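Local coordinates for protein D-threo-3-hydroxyaspartate dehydratase (Delftia, PDB 3WQC) that catalyses the pyridoxal-phosphate-dependent deamination of D-threo-3-hydroxyaspartate to oxaloacetate and ammonium, and also dehydrates the L-threo and L-erythro isomers and D-serine, at residues B[20-33]-B[262-274]. Sequence-based numbering, arbitrary orientation.
Sequences TPAAVIDLDRMQRN and AAEDVALSVLATV
Arg29 reaches across to the turn before strand 268-274. Its NH1 donates to Val266 O at 2.8 Å, with the oxygen close to the guanidinium plane. Glu264 O sits over one face of that group, 2.9 Å above the plane. The chain runs extended from CG to NE (chi2 -178°, chi3 178°), which carries the guanidinium past Ala267 to these carbonyls. A leucine here would probably leave Val266 O without its donor and Glu264 O without the charged group it lies over. One turn on, Asn33 ND2 donates to Asp265 O (3.1 Å), approaching nearly in line with the carbonyl, and also bonds Val249 O. The methyl of Ala267 packs on Arg29 CB at 3.6 Å. Strand 22-26 pairs antiparallel with strand 268-274 and parallel with strand 371-375, so this N-terminal strand completes the mainly C-terminal beta domain; its helix leads on toward the TIM barrel, as in alanine racemase-like (fold type III) enzymes. Val24 N to Ser269 O is the shortest backbone bond, 2.7 Å. Water 1 links Val24 O to Ser269 OG, which also bonds Arg356. On the face that carries Ser269, Val24 CG2 meets Leu271 CB. At the far end Thr273 OG1 donates to Thr20 OG1 at 2.8 Å; Thr20 OG1 also bonds Asp287. Asp26 is the helix N-cap; its OD1 accepts from Arg29 N (3.0 Å).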
loop_
_atom_site.group_PDB
_atom_site.type_symbol
_atom_site.label_atom_id
_atom_site.label_comp_id
_atom_site.label_asym_id
_atom_site.label_seq_id
_atom_site.Cartn_x
_atom_site.Cartn_y
_atom_site.Cartn_z
ATOM N N THR B 20 5.343 17.127 -0.253
ATOM C CA THR B 20 5.883 15.802 -0.542
ATOM C C THR B 20 5.506 14.859 0.622
ATOM O O THR B 20 5.257 15.286 1.765
ATOM C CB THR B 20 7.414 15.860 -0.608
ATOM O OG1 THR B 20 7.945 16.484 0.565
ATOM C CG2 THR B 20 7.831 16.619 -1.866
ATOM N N PRO B 21 5.327 13.576 0.348
ATOM C CA PRO B 21 5.520 12.965 -0.989
ATOM C C PRO B 21 4.329 13.201 -1.934
ATOM O O PRO B 21 3.210 13.414 -1.457
ATOM C CB PRO B 21 5.621 11.432 -0.666
ATOM C CG PRO B 21 4.780 11.288 0.576
ATOM C CD PRO B 21 4.951 12.588 1.386
ATOM N N ALA B 22 4.585 13.106 -3.245
ATOM C CA ALA B 22 3.518 13.258 -4.254
ATOM C C ALA B 22 3.821 12.288 -5.372
ATOM O O ALA B 22 5.011 12.023 -5.711
ATOM C CB ALA B 22 3.519 14.688 -4.811
ATOM N N ALA B 23 2.769 11.736 -5.994
ATOM C CA ALA B 23 2.953 10.794 -7.130
ATOM C C ALA B 23 2.844 11.618 -8.430
ATOM O O ALA B 23 1.747 12.152 -8.758
ATOM C CB ALA B 23 1.862 9.725 -7.013
ATOM N N VAL B 24 3.938 11.709 -9.173
ATOM C CA VAL B 24 4.010 12.629 -10.287
ATOM C C VAL B 24 3.953 11.784 -11.576
ATOM O O VAL B 24 4.777 10.838 -11.741
ATOM C CB VAL B 24 5.359 13.387 -10.223
ATOM C CG1 VAL B 24 5.510 14.235 -11.503
ATOM C CG2 VAL B 24 5.344 14.282 -8.941
ATOM N N ILE B 25 3.012 12.143 -12.478
ATOM C CA ILE B 25 3.027 11.500 -13.801
ATOM C C ILE B 25 3.673 12.498 -14.801
ATOM O O ILE B 25 3.165 13.608 -14.984
ATOM C CB ILE B 25 1.579 11.229 -14.316
ATOM C CG1 ILE B 25 0.824 10.257 -13.403
ATOM C CG2 ILE B 25 1.652 10.641 -15.763
ATOM C CD1 ILE B 25 -0.681 10.229 -13.772
ATOM N N ASP B 26 4.771 12.049 -15.442
ATOM C CA ASP B 26 5.398 12.852 -16.506
ATOM C C ASP B 26 4.505 12.615 -17.768
ATOM O O ASP B 26 4.499 11.496 -18.329
ATOM C CB ASP B 26 6.834 12.356 -16.725
ATOM C CG ASP B 26 7.549 13.050 -17.925
ATOM O OD1 ASP B 26 7.021 13.294 -19.009
ATOM O OD2 ASP B 26 8.683 13.368 -17.755
ATOM N N LEU B 27 3.646 13.576 -18.103
ATOM C CA LEU B 27 2.662 13.371 -19.181
ATOM C C LEU B 27 3.302 13.051 -20.508
ATOM O O LEU B 27 2.730 12.252 -21.274
ATOM C CB LEU B 27 1.697 14.551 -19.336
ATOM C CG LEU B 27 0.774 14.706 -18.091
ATOM C CD1 LEU B 27 0.047 16.036 -18.201
ATOM C CD2 LEU B 27 -0.240 13.500 -18.084
ATOM N N ASP B 28 4.456 13.633 -20.822
ATOM C CA ASP B 28 5.071 13.343 -22.124
ATOM C C ASP B 28 5.519 11.872 -22.185
ATOM O O ASP B 28 5.307 11.196 -23.220
ATOM C CB ASP B 28 6.240 14.330 -22.367
ATOM C CG ASP B 28 5.723 15.824 -22.724
ATOM O OD1 ASP B 28 4.518 16.259 -22.522
ATOM O OD2 ASP B 28 6.564 16.598 -23.219
ATOM N N ARG B 29 6.100 11.340 -21.062
ATOM C CA ARG B 29 6.478 9.900 -21.051
ATOM C C ARG B 29 5.236 9.041 -21.089
ATOM O O ARG B 29 5.225 8.013 -21.803
ATOM C CB ARG B 29 7.233 9.539 -19.783
ATOM C CG ARG B 29 8.637 10.142 -19.798
ATOM C CD ARG B 29 9.403 9.733 -18.539
ATOM N NE ARG B 29 10.786 10.272 -18.556
ATOM C CZ ARG B 29 11.733 9.838 -17.707
ATOM N NH1 ARG B 29 11.515 8.819 -16.817
ATOM N NH2 ARG B 29 12.943 10.356 -17.799
ATOM N N MET B 30 4.185 9.435 -20.352
ATOM C CA MET B 30 2.907 8.632 -20.341
ATOM C C MET B 30 2.337 8.598 -21.791
ATOM O O MET B 30 1.955 7.482 -22.294
ATOM C CB MET B 30 1.842 9.232 -19.445
ATOM C CG MET B 30 0.566 8.403 -19.365
ATOM S SD MET B 30 -0.795 9.290 -18.606
ATOM C CE MET B 30 -1.321 10.487 -19.893
ATOM N N GLN B 31 2.328 9.714 -22.506
ATOM C CA GLN B 31 1.804 9.693 -23.892
ATOM C C GLN B 31 2.636 8.842 -24.819
ATOM O O GLN B 31 2.060 8.142 -25.679
ATOM C CB GLN B 31 1.768 11.111 -24.425
ATOM C CG GLN B 31 0.511 11.725 -23.897
ATOM C CD GLN B 31 -0.832 11.077 -24.421
ATOM O OE1 GLN B 31 -1.786 11.292 -23.818
ATOM N NE2 GLN B 31 -0.845 10.377 -25.564
ATOM N N ARG B 32 3.970 8.801 -24.651
ATOM C CA ARG B 32 4.862 7.918 -25.490
ATOM C C ARG B 32 4.483 6.482 -25.177
ATOM O O ARG B 32 4.448 5.641 -26.067
ATOM C CB ARG B 32 6.388 8.067 -25.234
ATOM C CG ARG B 32 7.016 9.282 -25.960
ATOM C CD ARG B 32 8.360 9.693 -25.376
ATOM N NE ARG B 32 8.130 11.131 -25.200
ATOM C CZ ARG B 32 8.541 11.888 -24.180
ATOM N NH1 ARG B 32 9.307 11.372 -23.211
ATOM N NH2 ARG B 32 8.151 13.161 -24.120
ATOM N N ASN B 33 4.263 6.138 -23.902
ATOM C CA ASN B 33 3.919 4.715 -23.558
ATOM C C ASN B 33 2.571 4.330 -24.166
ATOM O O ASN B 33 2.437 3.210 -24.672
ATOM C CB ASN B 33 3.846 4.623 -22.011
ATOM C CG ASN B 33 5.205 4.771 -21.338
ATOM O OD1 ASN B 33 6.275 4.633 -21.978
ATOM N ND2 ASN B 33 5.187 5.064 -20.009
ATOM N N ALA B 262 13.024 0.981 -20.653
ATOM C CA ALA B 262 14.213 1.511 -19.936
ATOM C C ALA B 262 13.726 2.350 -18.776
ATOM O O ALA B 262 12.566 2.772 -18.791
ATOM C CB ALA B 262 14.971 2.408 -20.850
ATOM N N ALA B 263 14.630 2.690 -17.849
ATOM C CA ALA B 263 14.239 3.553 -16.735
ATOM C C ALA B 263 13.712 4.939 -17.237
ATOM O O ALA B 263 12.771 5.491 -16.651
ATOM C CB ALA B 263 15.417 3.706 -15.767
ATOM N N GLU B 264 14.246 5.447 -18.375
ATOM C CA GLU B 264 13.785 6.683 -18.963
ATOM C C GLU B 264 12.377 6.598 -19.523
ATOM O O GLU B 264 11.820 7.678 -19.863
ATOM C CB GLU B 264 14.710 7.217 -20.111
ATOM C CG GLU B 264 16.185 7.315 -19.853
ATOM C CD GLU B 264 16.903 6.033 -20.293
ATOM O OE1 GLU B 264 17.438 5.998 -21.446
ATOM O OE2 GLU B 264 16.910 5.062 -19.480
ATOM N N ASP B 265 11.780 5.373 -19.622
ATOM C CA ASP B 265 10.359 5.290 -20.031
ATOM C C ASP B 265 9.409 5.321 -18.836
ATOM O O ASP B 265 8.177 5.401 -19.095
ATOM C CB ASP B 265 10.091 3.978 -20.845
ATOM C CG ASP B 265 11.061 3.834 -22.015
ATOM O OD1 ASP B 265 11.418 4.883 -22.617
ATOM O OD2 ASP B 265 11.565 2.727 -22.329
ATOM N N VAL B 266 9.908 5.343 -17.596
ATOM C CA VAL B 266 9.042 5.228 -16.420
ATOM C C VAL B 266 8.427 6.602 -16.185
ATOM O O VAL B 266 9.162 7.596 -15.968
ATOM C CB VAL B 266 9.848 4.717 -15.210
ATOM C CG1 VAL B 266 9.001 4.671 -13.927
ATOM C CG2 VAL B 266 10.407 3.316 -15.459
ATOM N N ALA B 267 7.100 6.673 -16.322
ATOM C CA ALA B 267 6.356 7.936 -16.281
ATOM C C ALA B 267 5.938 8.322 -14.866
ATOM O O ALA B 267 5.489 9.421 -14.666
ATOM C CB ALA B 267 5.191 7.893 -17.298
ATOM N N LEU B 268 5.968 7.398 -13.920
ATOM C CA LEU B 268 5.468 7.688 -12.556
ATOM C C LEU B 268 6.709 7.757 -11.636
ATOM O O LEU B 268 7.603 6.867 -11.672
ATOM C CB LEU B 268 4.598 6.508 -12.074
ATOM C CG LEU B 268 4.062 6.622 -10.644
ATOM C CD1 LEU B 268 3.187 7.887 -10.474
ATOM C CD2 LEU B 268 3.339 5.307 -10.262
ATOM N N SER B 269 6.793 8.828 -10.841
ATOM C CA SER B 269 7.844 8.912 -9.863
ATOM C C SER B 269 7.224 9.522 -8.589
ATOM O O SER B 269 6.152 10.179 -8.671
ATOM C CB SER B 269 9.070 9.795 -10.328
ATOM O OG SER B 269 8.643 11.128 -10.581
ATOM N N VAL B 270 7.891 9.339 -7.459
ATOM C CA VAL B 270 7.364 9.904 -6.195
ATOM C C VAL B 270 8.325 11.059 -5.855
ATOM O O VAL B 270 9.528 10.848 -5.604
ATOM C CB VAL B 270 7.323 8.879 -5.073
ATOM C CG1 VAL B 270 7.001 9.515 -3.726
ATOM C CG2 VAL B 270 6.308 7.771 -5.449
ATOM N N LEU B 271 7.774 12.232 -5.746
ATOM C CA LEU B 271 8.506 13.452 -5.335
ATOM C C LEU B 271 8.712 13.376 -3.830
ATOM O O LEU B 271 7.759 13.110 -3.119
ATOM C CB LEU B 271 7.611 14.655 -5.695
ATOM C CG LEU B 271 8.278 16.064 -5.507
ATOM C CD1 LEU B 271 9.420 16.262 -6.517
ATOM C CD2 LEU B 271 7.165 17.108 -5.659
ATOM N N ALA B 272 9.963 13.594 -3.337
ATOM C CA ALA B 272 10.278 13.423 -1.941
ATOM C C ALA B 272 11.183 14.548 -1.531
ATOM O O ALA B 272 11.903 15.067 -2.380
ATOM C CB ALA B 272 10.986 12.062 -1.712
ATOM N N THR B 273 11.194 14.861 -0.261
ATOM C CA THR B 273 12.135 15.831 0.298
ATOM C C THR B 273 13.128 15.174 1.229
ATOM O O THR B 273 12.735 14.288 2.063
ATOM C CB THR B 273 11.332 16.906 1.131
ATOM O OG1 THR B 273 10.464 17.605 0.238
ATOM C CG2 THR B 273 12.238 17.968 1.744
ATOM N N VAL B 274 14.413 15.664 1.215
ATOM C CA VAL B 274 15.359 15.205 2.194
ATOM C C VAL B 274 15.080 15.907 3.561
ATOM O O VAL B 274 15.001 17.161 3.620
ATOM C CB VAL B 274 16.785 15.585 1.724
ATOM C CG1 VAL B 274 17.776 15.208 2.857
ATOM C CG2 VAL B 274 17.143 14.753 0.474
HETATM O O HOH W 1 7.366 11.334 -12.953
#